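Local structure of ML032222a iGluR (Mnemiopsis leidyi, 4YKI) at residues 187-191 with 211-215; 18-22 with 34-39. The protein serves, as a glycine-activated ionotropic receptor subunit, to bind glycine in its extracellular ligand-binding domain and probably to couple that binding to opening of an ion channel. Residues are numbered along the deposited sequence.

Both contacts are largely buried, but they do different work. Contact 1 lies nearer the centre of the chain, where strand 183-188 and helix 189-195 face strand 202-218; it is side chain against side chain, covers only 199 Å², and its one cross-segment hydrogen bond ends on Glu188 OE1, which also accepts from the glycine N. Contact 2 is further out, where residues 18-22 run into strand 22-23, paired with strand 34-35 ahead of helix 37-49. It covers 489 Å², held by backbone hydrogen bonds and filled in by methionine and aromatic side chains. The two meet directly: Tyr214 CE2 packs 3.6 Å from Phe20 CZ.

Contact 1. Residues 187-191 with 211-215; sequences DEGPV and SFEYA. With MG (magnesium ion), chain D; GLY (glycine), chain E.
This is part of the glycine pocket in a ligand-binding domain of the periplasmic-binding-protein type, the two-lobed fold of ionotropic glutamate receptors. Residues 187-188 end a strand, Glu188 takes the N-cap position, and a helix starts at Gly189. Facing it, 211-215 is extended strand, its backbone held well off (Glu188 CA to Phe212 CA 9.9 Å, Pro190 CA to Tyr214 CA 10.0 Å), so side chains alone bridge the gap.

On the strand the side chains alternate. Phe212 (chi1 p, 60°) and Tyr214 (chi1 m, -67°) point toward 187-191, while the side chains of Ser211, Glu213 and Ala215 are out of its reach. Glu188 has chi1 m and chi2 t, which stretches its carboxylate out to the ligand; its CG passes 4.1 Å from Phe212 CZ. Tyr214 OH donates to Glu188 OE1 at 2.7 Å, and the amino N of the bound glycine donates to the same OE1, also at 2.7 Å. The tyrosine bond probably helps to set the carboxylate that accepts the ligand's amino hydrogen bond, and Ser93 holds the other oxygen. Pro190 CG rests 3.8 Å from Tyr214 CE2, and Val191, chi1 t, brings CG2 to 3.5 Å from Tyr214 OH.

Glu213 (m, m) serves a second site on the far side of the strand: a magnesium ion shared with Asp110 and with Glu213 and Asp110 of the second subunit. Its OE2 sits 2.1 Å from MG, while water 1, itself a magnesium ligand, donates to Glu213 OE1 at 2.6 Å.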
loop_
_atom_site.group_PDB
_atom_site.type_symbol
_atom_site.label_atom_id
_atom_site.label_comp_id
_atom_site.label_asym_id
_atom_site.label_seq_id
_atom_site.Cartn_x
_atom_site.Cartn_y
_atom_site.Cartn_z
ATOM N N ASP B 187 8.389 7.188 16.136
ATOM C CA ASP B 187 7.716 7.876 15.034
ATOM C C ASP B 187 7.617 6.945 13.821
ATOM O O ASP B 187 7.323 5.763 13.994
ATOM C CB ASP B 187 8.373 9.233 14.713
ATOM C CG ASP B 187 7.421 10.157 13.965
ATOM O OD1 ASP B 187 6.507 10.721 14.626
ATOM O OD2 ASP B 187 7.555 10.268 12.728
ATOM N N GLU B 188 7.836 7.476 12.612
ATOM C CA GLU B 188 7.534 6.764 11.371
ATOM C C GLU B 188 8.812 6.523 10.577
ATOM O O GLU B 188 9.623 7.419 10.399
ATOM C CB GLU B 188 6.507 7.555 10.542
ATOM C CG GLU B 188 5.222 7.832 11.300
ATOM C CD GLU B 188 4.198 8.627 10.512
ATOM O OE1 GLU B 188 4.570 9.290 9.512
ATOM O OE2 GLU B 188 3.013 8.625 10.945
ATOM N N GLY B 189 8.948 5.308 10.062
ATOM C CA GLY B 189 10.152 4.888 9.379
ATOM C C GLY B 189 10.701 5.851 8.332
ATOM O O GLY B 189 11.861 6.239 8.393
ATOM N N PRO B 190 9.903 6.235 7.338
ATOM C CA PRO B 190 10.478 7.039 6.250
ATOM C C PRO B 190 10.904 8.436 6.702
ATOM O O PRO B 190 11.898 8.991 6.233
ATOM C CB PRO B 190 9.333 7.099 5.229
ATOM C CG PRO B 190 8.521 5.849 5.521
ATOM C CD PRO B 190 8.570 5.712 7.001
ATOM N N VAL B 191 10.153 9.011 7.642
ATOM C CA VAL B 191 10.447 10.328 8.172
ATOM C C VAL B 191 11.758 10.297 8.948
ATOM O O VAL B 191 12.609 11.181 8.810
ATOM C CB VAL B 191 9.280 10.818 9.067
ATOM C CG1 VAL B 191 9.614 12.109 9.791
ATOM C CG2 VAL B 191 8.016 10.999 8.222
ATOM N N SER B 211 1.916 -1.880 10.488
ATOM C CA SER B 211 1.903 -1.737 9.050
ATOM C C SER B 211 0.836 -0.762 8.651
ATOM O O SER B 211 -0.330 -0.964 8.990
ATOM C CB SER B 211 1.581 -3.098 8.451
ATOM O OG SER B 211 1.377 -3.025 7.063
ATOM N N PHE B 212 1.213 0.265 7.890
ATOM C CA PHE B 212 0.263 1.260 7.410
ATOM C C PHE B 212 0.794 1.894 6.117
ATOM O O PHE B 212 1.832 1.489 5.605
ATOM C CB PHE B 212 -0.064 2.290 8.511
ATOM C CG PHE B 212 1.127 3.056 9.006
ATOM C CD1 PHE B 212 1.896 2.566 10.026
ATOM C CD2 PHE B 212 1.471 4.276 8.442
ATOM C CE1 PHE B 212 2.995 3.251 10.477
ATOM C CE2 PHE B 212 2.580 4.965 8.879
ATOM C CZ PHE B 212 3.343 4.443 9.906
ATOM N N GLU B 213 0.039 2.844 5.591
ATOM C CA GLU B 213 0.349 3.523 4.341
ATOM C C GLU B 213 0.407 5.014 4.567
ATOM O O GLU B 213 -0.233 5.549 5.479
ATOM C CB GLU B 213 -0.793 3.326 3.352
ATOM C CG GLU B 213 -0.985 1.936 2.870
ATOM C CD GLU B 213 0.020 1.520 1.819
ATOM O OE1 GLU B 213 0.846 2.355 1.364
ATOM O OE2 GLU B 213 -0.048 0.336 1.398
ATOM N N TYR B 214 1.121 5.699 3.681
ATOM C CA TYR B 214 0.892 7.096 3.410
ATOM C C TYR B 214 -0.057 7.239 2.218
ATOM O O TYR B 214 0.074 6.549 1.204
ATOM C CB TYR B 214 2.204 7.832 3.091
ATOM C CG TYR B 214 3.168 7.944 4.239
ATOM C CD1 TYR B 214 2.719 8.132 5.540
ATOM C CD2 TYR B 214 4.528 7.887 4.020
ATOM C CE1 TYR B 214 3.632 8.265 6.602
ATOM C CE2 TYR B 214 5.427 8.040 5.049
ATOM C CZ TYR B 214 4.988 8.216 6.335
ATOM O OH TYR B 214 5.931 8.342 7.319
ATOM N N ALA B 215 -1.031 8.127 2.366
ATOM C CA ALA B 215 -1.993 8.416 1.341
ATOM C C ALA B 215 -2.381 9.881 1.491
ATOM O O ALA B 215 -1.865 10.581 2.372
ATOM C CB ALA B 215 -3.205 7.510 1.487
HETATM MG MG MG D . 1.273 -0.717 0.218
HETATM N N GLY E . 2.722 11.244 9.039
HETATM C CA GLY E . 2.164 11.705 10.331
HETATM C C GLY E . 0.666 11.553 10.440
HETATM O O GLY E . 0.138 11.825 11.539
HETATM O OXT GLY E . 0.009 11.190 9.440
HETATM O O HOH W 1 2.017 1.085 -0.588
HETATM O O HOH W 2 0.317 -2.436 0.977
#

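Contact 2. Residues 18-22 with 34-39; sequences QPFMF and WSGMVN
Residues 18-21 are irregular, with a cis Gln18-Pro19 bond (CA-CA: Phe20-Met37 4.7 Å, Met21-Gly36 4.6 Å). Start at Trp34 (chi1 m): its CE3 lies 3.7 Å from CE of Met21 (m, m), itself 4.0 Å from Val38 CG1, and Met21 SD makes an oblique Met-aromatic contact with the indole. Ser35 and Phe22 form an antiparallel hydrogen-bonded pair: Phe22 N to Ser35 O 2.7 Å, Ser35 N to Phe22 O 3.1 Å. Gly36 (phi 128°, psi -179°) takes the N-cap position; a CB on Gly36 would fall 2.6 Å from Phe20 O, and without one the chains can approach closely. Strands 22-23 and 34-35, joined by the loop with the Cys28-Cys33 disulfide, lead into helix 37-49. Met37 N donates to Pro19 O (3.2 Å); its all-trans side chain starts toward 18-22 but its end leads away, onto Ile241, Leu244 and Trp248, with Met37 SD still 4.0 Å from Phe20 CE1, an oblique Met-aromatic contact. Val38 N donates to Phe20 O (2.9 Å). Asn39 OD1 hydrogen-bonds Tyr55.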
loop_
_atom_site.group_PDB
_atom_site.type_symbol
_atom_site.label_atom_id
_atom_site.label_comp_id
_atom_site.label_asym_id
_atom_site.label_seq_id
_atom_site.Cartn_x
_atom_site.Cartn_y
_atom_site.Cartn_z
ATOM N N GLN B 18 9.693 17.092 6.043
ATOM C CA GLN B 18 10.692 16.762 5.039
ATOM C C GLN B 18 10.828 15.241 4.976
ATOM O O GLN B 18 10.796 14.582 6.007
ATOM C CB GLN B 18 12.020 17.459 5.360
ATOM C CG GLN B 18 11.834 18.975 5.365
ATOM C CD GLN B 18 13.061 19.776 5.707
ATOM O OE1 GLN B 18 14.166 19.253 5.792
ATOM N NE2 GLN B 18 12.870 21.079 5.898
ATOM N N PRO B 19 10.971 14.671 3.769
ATOM C CA PRO B 19 11.206 15.290 2.464
ATOM C C PRO B 19 9.916 15.375 1.633
ATOM O O PRO B 19 9.979 15.640 0.433
ATOM C CB PRO B 19 12.163 14.304 1.808
ATOM C CG PRO B 19 11.658 12.990 2.267
ATOM C CD PRO B 19 11.192 13.213 3.705
ATOM N N PHE B 20 8.772 15.138 2.259
ATOM C CA PHE B 20 7.483 15.204 1.601
ATOM C C PHE B 20 7.078 16.640 1.270
ATOM O O PHE B 20 6.636 16.911 0.152
ATOM C CB PHE B 20 6.452 14.505 2.477
ATOM C CG PHE B 20 6.763 13.049 2.698
ATOM C CD1 PHE B 20 6.634 12.143 1.667
ATOM C CD2 PHE B 20 7.236 12.599 3.917
ATOM C CE1 PHE B 20 6.947 10.808 1.852
ATOM C CE2 PHE B 20 7.552 11.263 4.107
ATOM C CZ PHE B 20 7.412 10.368 3.078
ATOM N N MET B 21 7.262 17.548 2.223
ATOM C CA MET B 21 6.992 18.978 2.030
ATOM C C MET B 21 8.031 19.790 2.781
ATOM O O MET B 21 8.377 19.475 3.923
ATOM C CB MET B 21 5.608 19.391 2.517
ATOM C CG MET B 21 4.469 18.966 1.616
ATOM S SD MET B 21 4.606 19.699 -0.024
ATOM C CE MET B 21 2.914 20.183 -0.281
ATOM N N PHE B 22 8.491 20.837 2.095
ATOM C CA PHE B 22 9.347 21.888 2.622
ATOM C C PHE B 22 8.555 23.192 2.472
ATOM O O PHE B 22 7.994 23.445 1.406
ATOM C CB PHE B 22 10.634 22.009 1.793
ATOM C CG PHE B 22 11.528 20.785 1.818
ATOM C CD1 PHE B 22 11.224 19.657 1.068
ATOM C CD2 PHE B 22 12.720 20.808 2.517
ATOM C CE1 PHE B 22 12.057 18.555 1.082
ATOM C CE2 PHE B 22 13.560 19.713 2.515
ATOM C CZ PHE B 22 13.235 18.595 1.799
ATOM N N TRP B 34 6.291 26.272 -1.338
ATOM C CA TRP B 34 6.233 24.837 -1.088
ATOM C C TRP B 34 7.083 24.070 -2.096
ATOM O O TRP B 34 7.126 24.423 -3.270
ATOM C CB TRP B 34 4.791 24.351 -1.159
ATOM C CG TRP B 34 3.916 24.908 -0.077
ATOM C CD1 TRP B 34 3.240 26.102 -0.091
ATOM C CD2 TRP B 34 3.618 24.302 1.184
ATOM N NE1 TRP B 34 2.551 26.269 1.074
ATOM C CE2 TRP B 34 2.753 25.175 1.872
ATOM C CE3 TRP B 34 3.984 23.098 1.790
ATOM C CZ2 TRP B 34 2.241 24.876 3.135
ATOM C CZ3 TRP B 34 3.478 22.807 3.052
ATOM C CH2 TRP B 34 2.623 23.699 3.713
ATOM N N SER B 35 7.748 23.016 -1.626
ATOM C CA SER B 35 8.505 22.120 -2.476
ATOM C C SER B 35 8.539 20.749 -1.802
ATOM O O SER B 35 8.211 20.610 -0.630
ATOM C CB SER B 35 9.920 22.642 -2.724
ATOM O OG SER B 35 10.624 22.796 -1.505
ATOM N N GLY B 36 8.957 19.732 -2.546
ATOM C CA GLY B 36 9.134 18.401 -2.005
ATOM C C GLY B 36 8.420 17.338 -2.815
ATOM O O GLY B 36 7.813 17.631 -3.846
ATOM N N MET B 37 8.523 16.091 -2.363
ATOM C CA MET B 37 7.904 14.969 -3.054
ATOM C C MET B 37 6.408 15.160 -3.242
ATOM O O MET B 37 5.878 14.945 -4.341
ATOM C CB MET B 37 8.182 13.681 -2.285
ATOM C CG MET B 37 7.443 12.481 -2.841
ATOM S SD MET B 37 7.927 10.979 -2.005
ATOM C CE MET B 37 7.001 9.735 -2.897
ATOM N N VAL B 38 5.705 15.528 -2.179
ATOM C CA VAL B 38 4.263 15.701 -2.294
ATOM C C VAL B 38 3.923 16.885 -3.206
ATOM O O VAL B 38 3.000 16.820 -4.009
ATOM C CB VAL B 38 3.589 15.822 -0.902
ATOM C CG1 VAL B 38 2.155 16.296 -1.001
ATOM C CG2 VAL B 38 3.635 14.450 -0.214
ATOM N N ASN B 39 4.666 17.986 -3.091
ATOM C CA ASN B 39 4.443 19.101 -3.983
ATOM C C ASN B 39 4.574 18.688 -5.449
ATOM O O ASN B 39 3.780 19.091 -6.285
ATOM C CB ASN B 39 5.384 20.261 -3.680
ATOM C CG ASN B 39 5.070 21.468 -4.530
ATOM O OD1 ASN B 39 3.998 22.050 -4.428
ATOM N ND2 ASN B 39 6.004 21.849 -5.380
HETATM O O HOH W 3 10.068 25.169 -0.135
#